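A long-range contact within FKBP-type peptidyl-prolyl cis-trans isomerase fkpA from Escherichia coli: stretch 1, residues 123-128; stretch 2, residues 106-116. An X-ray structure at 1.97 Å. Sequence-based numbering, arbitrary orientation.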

# COMPACT_ATOMS: atom_id res chain seq x y z
N LEU A 123 22.57 -35.14 9.17
CA LEU A 123 21.70 -35.53 8.10
C LEU A 123 21.28 -36.99 8.35
O LEU A 123 22.12 -37.85 8.70
CB LEU A 123 22.46 -35.48 6.78
CG LEU A 123 21.73 -36.05 5.56
CD1 LEU A 123 20.55 -35.19 5.15
CD2 LEU A 123 22.70 -36.15 4.42
N VAL A 124 20.00 -37.29 8.18
CA VAL A 124 19.54 -38.65 8.28
C VAL A 124 19.15 -39.14 6.88
O VAL A 124 18.49 -38.42 6.11
CB VAL A 124 18.37 -38.75 9.26
CG1 VAL A 124 17.84 -40.17 9.38
CG2 VAL A 124 18.77 -38.17 10.61
N TYR A 125 19.60 -40.33 6.51
CA TYR A 125 19.34 -40.80 5.16
C TYR A 125 19.16 -42.29 5.02
O TYR A 125 19.63 -43.08 5.84
CB TYR A 125 20.43 -40.32 4.21
CG TYR A 125 21.79 -40.90 4.46
CD1 TYR A 125 22.68 -40.27 5.32
CD2 TYR A 125 22.17 -42.08 3.87
CE1 TYR A 125 23.90 -40.80 5.57
CE2 TYR A 125 23.40 -42.61 4.11
CZ TYR A 125 24.27 -41.96 4.96
OH TYR A 125 25.51 -42.46 5.22
N GLN A 126 18.46 -42.65 3.97
CA GLN A 126 18.17 -44.04 3.66
C GLN A 126 18.40 -44.28 2.18
O GLN A 126 17.68 -43.76 1.34
CB GLN A 126 16.74 -44.36 4.01
CG GLN A 126 16.35 -45.79 3.74
CD GLN A 126 14.90 -46.01 4.02
OE1 GLN A 126 14.09 -45.08 3.90
NE2 GLN A 126 14.54 -47.23 4.37
N VAL A 127 19.42 -45.06 1.88
CA VAL A 127 19.71 -45.40 0.51
C VAL A 127 18.69 -46.43 0.15
O VAL A 127 18.47 -47.38 0.89
CB VAL A 127 21.12 -46.01 0.31
CG1 VAL A 127 21.35 -46.47 -1.15
CG2 VAL A 127 22.20 -45.02 0.72
N VAL A 128 18.04 -46.22 -0.99
CA VAL A 128 17.05 -47.15 -1.50
C VAL A 128 17.71 -47.96 -2.60
O VAL A 128 17.62 -49.18 -2.61
CB VAL A 128 15.82 -46.40 -1.99
CG1 VAL A 128 14.78 -47.34 -2.52
CG2 VAL A 128 15.24 -45.57 -0.84
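Stretch 2 (106-116) YREKFAKEKGV

A helix and the turn after it can lie on a strand with no direct hydrogen bond between them, much of the contact gathering round one apolar side chain, here Val 124, while waters bridge the turn to the strand. Residues 106-116 illustrate the principle. The segment opens as the last turns of a helix that began earlier in the chain, and this helix runs in roughly the same direction as strand 124-127, crossing it at 33° with the axes 8.6 Å apart at their closest.

Tyr 106 is out of reach of the strand. Arg 107, its CB bond directed sideways, makes the first contact, with its CB 4.3 Å from Val 124 CG2. Glu 108 and Lys 109 stay clear. One helical turn beyond Tyr 106, and tied to it by a bond from Phe 110 N to Tyr 106 O of 3.1 Å, Phe 110 points toward the strand in the t rotamer (chi1 180°). Its CD2 lies 3.6 Å from Val 124 CG1, while Gln 126 OE1 approaches the ring edge, 3.7 Å from Phe 110 CZ. At Ala 111 the backbones come near, its CA 6.2 Å from Val 124 CA, and its CB rests 3.9 Å from Val 124 CG1.

After Lys 112 the chain reverses in a type II turn from Glu 113 to Val 116, closed by Val 116 N to Glu 113 O at 3.1 Å. Gly 115 takes the positive phi of 84° there; a CB would jam against the preceding carbonyl. Its own carbonyl is linked to the strand by water: one water donates to Gly 115 O (2.7 Å) and accepts from Val 127 N (2.9 Å), and another donates to Gly 115 O (2.8 Å) and Val 127 O (2.6 Å). Val 116 finishes the packing, with CG1 3.4 Å from Val 124 CG1 and CA 3.4 Å from Tyr 125 O, a CA-H...O contact.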

# COMPACT_ATOMS: atom_id res chain seq x y z
N TYR A 106 11.06 -36.59 15.12
CA TYR A 106 10.84 -37.32 13.89
C TYR A 106 12.13 -37.95 13.39
O TYR A 106 12.16 -39.14 13.05
CB TYR A 106 10.28 -36.39 12.84
CG TYR A 106 9.98 -37.04 11.51
CD1 TYR A 106 10.96 -37.15 10.54
CD2 TYR A 106 8.72 -37.50 11.21
CE1 TYR A 106 10.70 -37.72 9.32
CE2 TYR A 106 8.44 -38.09 9.98
CZ TYR A 106 9.44 -38.18 9.04
OH TYR A 106 9.22 -38.76 7.82
N ARG A 107 13.20 -37.14 13.35
CA ARG A 107 14.50 -37.61 12.89
C ARG A 107 15.06 -38.74 13.75
O ARG A 107 15.61 -39.71 13.21
CB ARG A 107 15.54 -36.48 12.84
CG ARG A 107 15.21 -35.37 11.88
CD ARG A 107 16.40 -34.48 11.50
NE ARG A 107 17.05 -33.96 12.70
CZ ARG A 107 16.67 -32.89 13.39
NH1 ARG A 107 15.61 -32.16 13.04
NH2 ARG A 107 17.35 -32.57 14.47
N GLU A 108 14.95 -38.61 15.05
CA GLU A 108 15.49 -39.60 15.98
C GLU A 108 14.81 -40.95 15.87
O GLU A 108 15.46 -41.97 15.87
CB GLU A 108 15.40 -39.08 17.40
CG GLU A 108 16.39 -37.96 17.68
CD GLU A 108 17.82 -38.44 17.82
OE1 GLU A 108 18.06 -39.26 18.74
OE2 GLU A 108 18.70 -37.99 17.03
N LYS A 109 13.50 -40.95 15.74
CA LYS A 109 12.76 -42.17 15.53
C LYS A 109 13.15 -42.81 14.17
O LYS A 109 13.51 -43.98 14.11
CB LYS A 109 11.27 -41.88 15.61
CG LYS A 109 10.38 -43.12 15.64
CD LYS A 109 8.91 -42.72 15.68
CE LYS A 109 8.00 -43.87 15.28
NZ LYS A 109 8.17 -45.06 16.14
N PHE A 110 13.11 -42.04 13.09
CA PHE A 110 13.41 -42.56 11.76
C PHE A 110 14.81 -43.11 11.68
O PHE A 110 15.05 -44.18 11.08
CB PHE A 110 13.25 -41.45 10.70
CG PHE A 110 13.54 -41.91 9.31
CD1 PHE A 110 12.82 -42.94 8.75
CD2 PHE A 110 14.54 -41.32 8.57
CE1 PHE A 110 13.09 -43.37 7.50
CE2 PHE A 110 14.82 -41.76 7.30
CZ PHE A 110 14.09 -42.78 6.76
N ALA A 111 15.74 -42.42 12.36
CA ALA A 111 17.15 -42.77 12.31
C ALA A 111 17.46 -44.16 12.90
O ALA A 111 18.48 -44.76 12.57
CB ALA A 111 17.98 -41.69 13.00
N LYS A 112 16.60 -44.66 13.75
CA LYS A 112 16.79 -45.98 14.33
C LYS A 112 16.31 -47.13 13.45
O LYS A 112 16.70 -48.27 13.66
CB LYS A 112 16.07 -46.06 15.67
CG LYS A 112 16.55 -45.01 16.64
CD LYS A 112 15.92 -45.17 17.99
CE LYS A 112 16.06 -43.89 18.81
NZ LYS A 112 15.14 -43.93 19.93
N GLU A 113 15.50 -46.83 12.45
CA GLU A 113 14.93 -47.85 11.57
C GLU A 113 15.92 -48.58 10.69
O GLU A 113 16.97 -48.07 10.37
CB GLU A 113 13.82 -47.23 10.73
CG GLU A 113 12.70 -46.68 11.61
CD GLU A 113 11.53 -46.11 10.83
OE1 GLU A 113 11.61 -46.11 9.59
OE2 GLU A 113 10.55 -45.67 11.45
N LYS A 114 15.58 -49.80 10.29
CA LYS A 114 16.49 -50.60 9.48
C LYS A 114 16.81 -49.87 8.18
O LYS A 114 15.94 -49.33 7.51
CB LYS A 114 15.89 -51.99 9.21
CG LYS A 114 16.78 -52.89 8.39
CD LYS A 114 16.18 -54.28 8.25
CE LYS A 114 17.03 -55.16 7.36
NZ LYS A 114 16.26 -56.33 6.78
N GLY A 115 18.10 -49.85 7.85
CA GLY A 115 18.59 -49.22 6.65
C GLY A 115 18.85 -47.72 6.70
O GLY A 115 19.38 -47.15 5.72
N VAL A 116 18.50 -47.09 7.81
CA VAL A 116 18.69 -45.65 7.93
C VAL A 116 20.01 -45.34 8.61
O VAL A 116 20.42 -46.04 9.54
CB VAL A 116 17.55 -45.03 8.73
CG1 VAL A 116 17.65 -43.50 8.72
CG2 VAL A 116 16.21 -45.51 8.16
O HOH W 1 21.13 -45.89 4.07
O HOH W 2 18.84 -48.39 3.29